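Long-range contacts in Lin1944 protein (Listeria innocua, PDB 3D7L), which is of unknown function but belongs to the short-chain dehydrogenase/reductase family and may be an oxidoreductase: residues N158-W164 / F174-A179; A69-L74 / I122-A128. All coordinates share one frame; numbering follows the deposited sequence.

Interaction 1: N158-W164 / F174-A179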
loop_
_atom_site.group_PDB
_atom_site.type_symbol
_atom_site.label_atom_id
_atom_site.label_comp_id
_atom_site.label_asym_id
_atom_site.label_seq_id
_atom_site.Cartn_x
_atom_site.Cartn_y
_atom_site.Cartn_z
ATOM N N ASN D 158 6.870 -8.494 -13.910
ATOM C CA ASN D 158 6.544 -7.670 -15.068
ATOM C C ASN D 158 5.347 -8.314 -15.756
ATOM O O ASN D 158 4.904 -9.420 -15.372
ATOM C CB ASN D 158 7.756 -7.652 -16.006
ATOM C CG ASN D 158 7.768 -6.479 -16.953
ATOM O OD1 ASN D 158 6.730 -5.860 -17.222
ATOM N ND2 ASN D 158 8.969 -6.144 -17.465
ATOM N N VAL D 159 4.812 -7.648 -16.771
ATOM C CA VAL D 159 3.804 -8.280 -17.634
ATOM C C VAL D 159 4.313 -9.635 -18.168
ATOM O O VAL D 159 5.487 -9.752 -18.541
ATOM C CB VAL D 159 3.333 -7.322 -18.801
ATOM C CG1 VAL D 159 4.514 -6.841 -19.643
ATOM C CG2 VAL D 159 2.296 -8.015 -19.705
ATOM N N LEU D 160 3.445 -10.649 -18.177
ATOM C CA LEU D 160 3.812 -11.991 -18.686
ATOM C C LEU D 160 3.721 -12.154 -20.208
ATOM O O LEU D 160 2.758 -11.702 -20.837
ATOM C CB LEU D 160 2.970 -13.083 -18.026
ATOM C CG LEU D 160 2.866 -13.058 -16.502
ATOM C CD1 LEU D 160 2.013 -14.217 -16.044
ATOM C CD2 LEU D 160 4.270 -13.108 -15.870
ATOM N N GLU D 161 4.719 -12.820 -20.791
ATOM C CA GLU D 161 4.677 -13.180 -22.203
ATOM C C GLU D 161 3.348 -13.871 -22.558
ATOM O O GLU D 161 2.743 -13.582 -23.597
ATOM C CB GLU D 161 5.838 -14.121 -22.562
ATOM C CG GLU D 161 7.214 -13.477 -22.466
ATOM C CD GLU D 161 8.329 -14.385 -22.937
ATOM O OE1 GLU D 161 8.136 -15.617 -22.991
ATOM O OE2 GLU D 161 9.413 -13.863 -23.250
ATOM N N GLU D 162 2.894 -14.782 -21.696
ATOM C CA GLU D 162 1.657 -15.513 -21.969
ATOM C C GLU D 162 0.384 -14.671 -21.819
ATOM O O GLU D 162 -0.706 -15.142 -22.133
ATOM C CB GLU D 162 1.562 -16.828 -21.181
ATOM C CG GLU D 162 2.400 -16.937 -19.910
ATOM C CD GLU D 162 3.890 -17.132 -20.157
ATOM O OE1 GLU D 162 4.330 -18.188 -20.668
ATOM O OE2 GLU D 162 4.633 -16.209 -19.810
ATOM N N SER D 163 0.535 -13.435 -21.347
ATOM C CA SER D 163 -0.558 -12.457 -21.304
ATOM C C SER D 163 -0.364 -11.281 -22.274
ATOM O O SER D 163 -1.241 -10.438 -22.385
ATOM C CB SER D 163 -0.715 -11.910 -19.883
ATOM O OG SER D 163 -1.050 -12.933 -18.965
ATOM N N TRP D 164 0.775 -11.247 -22.968
ATOM C CA TRP D 164 1.183 -10.142 -23.846
ATOM C C TRP D 164 0.223 -9.868 -25.004
ATOM O O TRP D 164 0.020 -8.716 -25.405
ATOM C CB TRP D 164 2.565 -10.446 -24.425
ATOM C CG TRP D 164 3.216 -9.307 -25.165
ATOM C CD1 TRP D 164 3.620 -9.307 -26.466
ATOM C CD2 TRP D 164 3.560 -8.024 -24.635
ATOM N NE1 TRP D 164 4.196 -8.102 -26.788
ATOM C CE2 TRP D 164 4.192 -7.302 -25.670
ATOM C CE3 TRP D 164 3.419 -7.418 -23.374
ATOM C CZ2 TRP D 164 4.669 -5.997 -25.490
ATOM C CZ3 TRP D 164 3.893 -6.109 -23.199
ATOM C CH2 TRP D 164 4.501 -5.421 -24.254
ATOM N N PHE D 174 7.077 -2.145 -23.235
ATOM C CA PHE D 174 7.552 -3.031 -22.169
ATOM C C PHE D 174 8.132 -4.287 -22.853
ATOM O O PHE D 174 7.894 -4.537 -24.055
ATOM C CB PHE D 174 6.407 -3.417 -21.199
ATOM C CG PHE D 174 6.143 -2.411 -20.072
ATOM C CD1 PHE D 174 6.352 -2.777 -18.731
ATOM C CD2 PHE D 174 5.650 -1.117 -20.346
ATOM C CE1 PHE D 174 6.066 -1.881 -17.672
ATOM C CE2 PHE D 174 5.350 -0.208 -19.297
ATOM C CZ PHE D 174 5.568 -0.579 -17.960
ATOM N N LEU D 175 8.929 -5.032 -22.098
ATOM C CA LEU D 175 9.467 -6.317 -22.524
ATOM C C LEU D 175 8.945 -7.347 -21.536
ATOM O O LEU D 175 9.344 -7.346 -20.394
ATOM C CB LEU D 175 10.998 -6.287 -22.526
ATOM C CG LEU D 175 11.739 -7.516 -23.071
ATOM C CD1 LEU D 175 11.150 -7.969 -24.402
ATOM C CD2 LEU D 175 13.258 -7.220 -23.197
ATOM N N PRO D 176 8.000 -8.198 -21.962
ATOM C CA PRO D 176 7.374 -9.137 -21.029
ATOM C C PRO D 176 8.284 -10.312 -20.622
ATOM O O PRO D 176 9.283 -10.604 -21.292
ATOM C CB PRO D 176 6.154 -9.636 -21.801
ATOM C CG PRO D 176 6.585 -9.552 -23.250
ATOM C CD PRO D 176 7.483 -8.333 -23.341
ATOM N N VAL D 177 7.946 -10.951 -19.506
ATOM C CA VAL D 177 8.769 -12.025 -18.942
ATOM C C VAL D 177 8.011 -13.348 -19.016
ATOM O O VAL D 177 6.782 -13.359 -18.926
ATOM C CB VAL D 177 9.207 -11.714 -17.469
ATOM C CG1 VAL D 177 10.180 -10.499 -17.417
ATOM C CG2 VAL D 177 8.002 -11.477 -16.577
ATOM N N PRO D 178 8.739 -14.466 -19.199
ATOM C CA PRO D 178 8.022 -15.745 -19.179
ATOM C C PRO D 178 7.496 -16.016 -17.771
ATOM O O PRO D 178 8.207 -15.787 -16.795
ATOM C CB PRO D 178 9.104 -16.778 -19.539
ATOM C CG PRO D 178 10.259 -16.000 -20.052
ATOM C CD PRO D 178 10.192 -14.654 -19.383
ATOM N N ALA D 179 6.265 -16.494 -17.676
ATOM C CA ALA D 179 5.705 -16.926 -16.406
ATOM C C ALA D 179 6.598 -17.974 -15.709
ATOM O O ALA D 179 6.768 -17.911 -14.487
ATOM C CB ALA D 179 4.319 -17.460 -16.617
HETATM O O HOH W 1 9.775 -3.922 -19.514
HETATM O O HOH W 2 9.714 -11.278 -23.865
#

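Interaction 2: A69-L74 / I122-A128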
loop_
_atom_site.group_PDB
_atom_site.type_symbol
_atom_site.label_atom_id
_atom_site.label_comp_id
_atom_site.label_asym_id
_atom_site.label_seq_id
_atom_site.Cartn_x
_atom_site.Cartn_y
_atom_site.Cartn_z
ATOM N N ALA D 69 -7.208 -6.046 -8.794
ATOM C CA ALA D 69 -7.118 -4.594 -8.662
ATOM C C ALA D 69 -7.898 -3.925 -9.793
ATOM O O ALA D 69 -7.753 -4.317 -10.963
ATOM C CB ALA D 69 -5.652 -4.141 -8.726
ATOM N N THR D 70 -8.706 -2.923 -9.452
ATOM C CA THR D 70 -9.367 -2.098 -10.462
ATOM C C THR D 70 -8.340 -1.489 -11.414
ATOM O O THR D 70 -7.332 -0.915 -10.959
ATOM C CB THR D 70 -10.206 -0.975 -9.809
ATOM O OG1 THR D 70 -11.339 -1.570 -9.178
ATOM C CG2 THR D 70 -10.701 0.019 -10.840
ATOM N N PHE D 71 -8.621 -1.617 -12.717
ATOM C CA PHE D 71 -7.778 -1.117 -13.807
ATOM C C PHE D 71 -8.552 -0.029 -14.553
ATOM O O PHE D 71 -9.052 -0.248 -15.650
ATOM C CB PHE D 71 -7.411 -2.287 -14.727
ATOM C CG PHE D 71 -6.307 -2.000 -15.721
ATOM C CD1 PHE D 71 -6.582 -2.014 -17.088
ATOM C CD2 PHE D 71 -4.982 -1.781 -15.298
ATOM C CE1 PHE D 71 -5.563 -1.785 -18.040
ATOM C CE2 PHE D 71 -3.939 -1.556 -16.243
ATOM C CZ PHE D 71 -4.241 -1.548 -17.618
ATOM N N SER D 72 -8.656 1.139 -13.920
ATOM C CA SER D 72 -9.428 2.294 -14.416
ATOM C C SER D 72 -8.506 3.523 -14.624
ATOM O O SER D 72 -7.552 3.714 -13.863
ATOM C CB SER D 72 -10.508 2.644 -13.378
ATOM O OG SER D 72 -11.009 3.970 -13.547
ATOM N N PRO D 73 -8.792 4.363 -15.638
ATOM C CA PRO D 73 -8.133 5.660 -15.726
ATOM C C PRO D 73 -8.300 6.418 -14.421
ATOM O O PRO D 73 -9.362 6.304 -13.778
ATOM C CB PRO D 73 -8.920 6.386 -16.832
ATOM C CG PRO D 73 -9.455 5.308 -17.663
ATOM C CD PRO D 73 -9.743 4.157 -16.749
ATOM N N LEU D 74 -7.265 7.174 -14.043
ATOM C CA LEU D 74 -7.269 7.946 -12.797
ATOM C C LEU D 74 -8.495 8.835 -12.595
ATOM O O LEU D 74 -9.092 8.845 -11.505
ATOM C CB LEU D 74 -6.005 8.800 -12.661
ATOM C CG LEU D 74 -5.978 9.705 -11.414
ATOM C CD1 LEU D 74 -5.898 8.850 -10.112
ATOM C CD2 LEU D 74 -4.833 10.736 -11.494
ATOM N N ILE D 122 1.937 2.675 -15.336
ATOM C CA ILE D 122 1.211 2.849 -16.599
ATOM C C ILE D 122 -0.142 3.545 -16.373
ATOM O O ILE D 122 -0.685 3.557 -15.251
ATOM C CB ILE D 122 0.991 1.493 -17.317
ATOM C CG1 ILE D 122 0.190 0.545 -16.413
ATOM C CG2 ILE D 122 2.353 0.909 -17.803
ATOM C CD1 ILE D 122 -0.508 -0.569 -17.146
ATOM N N VAL D 123 -0.694 4.092 -17.446
ATOM C CA VAL D 123 -2.038 4.651 -17.397
ATOM C C VAL D 123 -3.004 3.501 -17.068
ATOM O O VAL D 123 -2.858 2.383 -17.580
ATOM C CB VAL D 123 -2.418 5.382 -18.704
ATOM C CG1 VAL D 123 -3.870 5.850 -18.662
ATOM C CG2 VAL D 123 -1.454 6.572 -18.980
ATOM N N GLN D 124 -3.959 3.797 -16.195
ATOM C CA GLN D 124 -4.897 2.830 -15.592
ATOM C C GLN D 124 -4.356 2.006 -14.421
ATOM O O GLN D 124 -5.108 1.228 -13.790
ATOM C CB GLN D 124 -5.526 1.916 -16.651
ATOM C CG GLN D 124 -6.305 2.689 -17.677
ATOM C CD GLN D 124 -7.169 1.808 -18.558
ATOM O OE1 GLN D 124 -7.124 1.910 -19.784
ATOM N NE2 GLN D 124 -7.966 0.948 -17.942
ATOM N N GLY D 125 -3.070 2.192 -14.106
ATOM C CA GLY D 125 -2.424 1.374 -13.096
ATOM C C GLY D 125 -2.404 1.870 -11.654
ATOM O O GLY D 125 -1.851 1.184 -10.815
ATOM N N ALA D 126 -2.997 3.025 -11.355
ATOM C CA ALA D 126 -2.824 3.677 -10.039
ATOM C C ALA D 126 -3.303 2.822 -8.874
ATOM O O ALA D 126 -2.660 2.777 -7.811
ATOM C CB ALA D 126 -3.512 5.044 -9.988
ATOM N N SER D 127 -4.437 2.156 -9.074
ATOM C CA SER D 127 -5.028 1.348 -8.035
ATOM C C SER D 127 -4.231 0.049 -7.830
ATOM O O SER D 127 -4.006 -0.382 -6.701
ATOM C CB SER D 127 -6.486 1.085 -8.385
ATOM O OG SER D 127 -7.129 0.367 -7.356
ATOM N N ALA D 128 -3.775 -0.570 -8.915
ATOM C CA ALA D 128 -2.916 -1.759 -8.765
ATOM C C ALA D 128 -1.536 -1.374 -8.149
ATOM O O ALA D 128 -0.992 -2.080 -7.287
ATOM C CB ALA D 128 -2.767 -2.475 -10.108
HETATM O O HOH W 3 -5.164 0.216 -11.395
HETATM O O HOH W 4 -5.156 4.766 -12.828
#

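Interaction 1: N158-W164 / F174-A179
A carboxylate oxygen, E162 OE2, takes the backbone N-H of A179 at 2.7 Å (OE2 to N), approached from above the carboxylate plane on an almost straight N-H line. The bend at chi2 (-74°) turns the carboxylate back over A179, while CG lies beside the A179 methyl group. A179 opens helix 179-191, just after the N-cap residue P178, and the carboxylate would probably interact favourably with the dipole of that helix start.

Next to it the two loops are joined by a single beta bridge between L160 and V177: V177 N donates to V159 O (2.9 Å) and E161 N to V177 O (2.8 Å). L160 CA adds a C-H···O contact to the same V177 carbonyl. P176 places CG over one face of the W164 indole, a CH-pi contact 3.9 Å from the centroid of the five-membered ring, while its CB lies alongside V159 CG1. At the far end N158 OD1 meets the edge of the F174 ring, 3.5 Å from CD1, with amide and ring planes 71° apart; the same oxygen accepts the backbone N-H of V159. Water links N158 ND2 with L175 N, and N158 ND2 also bonds Y202 O at the C-terminus. A second water donates to E161 OE2 and P176 O. Backbone pairing thus sets the register of the loops flanking helix 164-167, accompanied by a carboxylate on the helix start at A179 and by proline-indole packing at P176.

Interaction 2: A69-L74 / I122-A128
F71 lies with one ring face against Q124, whose CB stands 3.7 Å from the ring centroid and only 7° off its normal, a CH-pi contact over the middle of the ring. I122 CD1 meets the same ring at its edge, 3.7 Å from CE2. Q124 runs onward in an extended chain past P73, bringing NE2 to F71 O at 2.8 Å; the bond is noticeably bent (131°) and reaches the carbonyl from above its plane, although the oxygen lies in the plane of the Q124 amide. The backbones also meet, through a C-H···O contact of 3.3 Å from Q124 CA to S72 O. This glutamine sits in a type II turn from I122 to G125, closed by G125 N to I122 O.

Water bridges S72 O and A126 N, and A69 CB packs on A128 CB at 3.6 Å. T70 OG1 bonds K81 O, and S127 OG pairs with T85 OG1. E145 of the second subunit hydrogen-bonds the backbone N of both L74 and Q124. The contact thereby joins the loop between strand 59-64 and helix 79-100 to the start of helix 126-142, beside helix 79-100.

Interactions 1 and 2 follow one another along the chain, with centres about 18 Å apart, and meet where F174 of the first packs on I122 of the second, F174 CE2 lying 3.5 Å from I122 CG2. Both involve loops that follow strands of the parallel Rossmann-type sheet. The residues between the two segments of interaction 1 add to this: F171 stacks edge-to-face on F174 and touches I122, while F170 stacks edge-to-face on F71. In SDR enzymes the loop after the sixth strand commonly borders the substrate pocket, consistent with a similar placement here. Interaction 2 also reaches the second subunit, whereas no other chain of the assembly touches interaction 1.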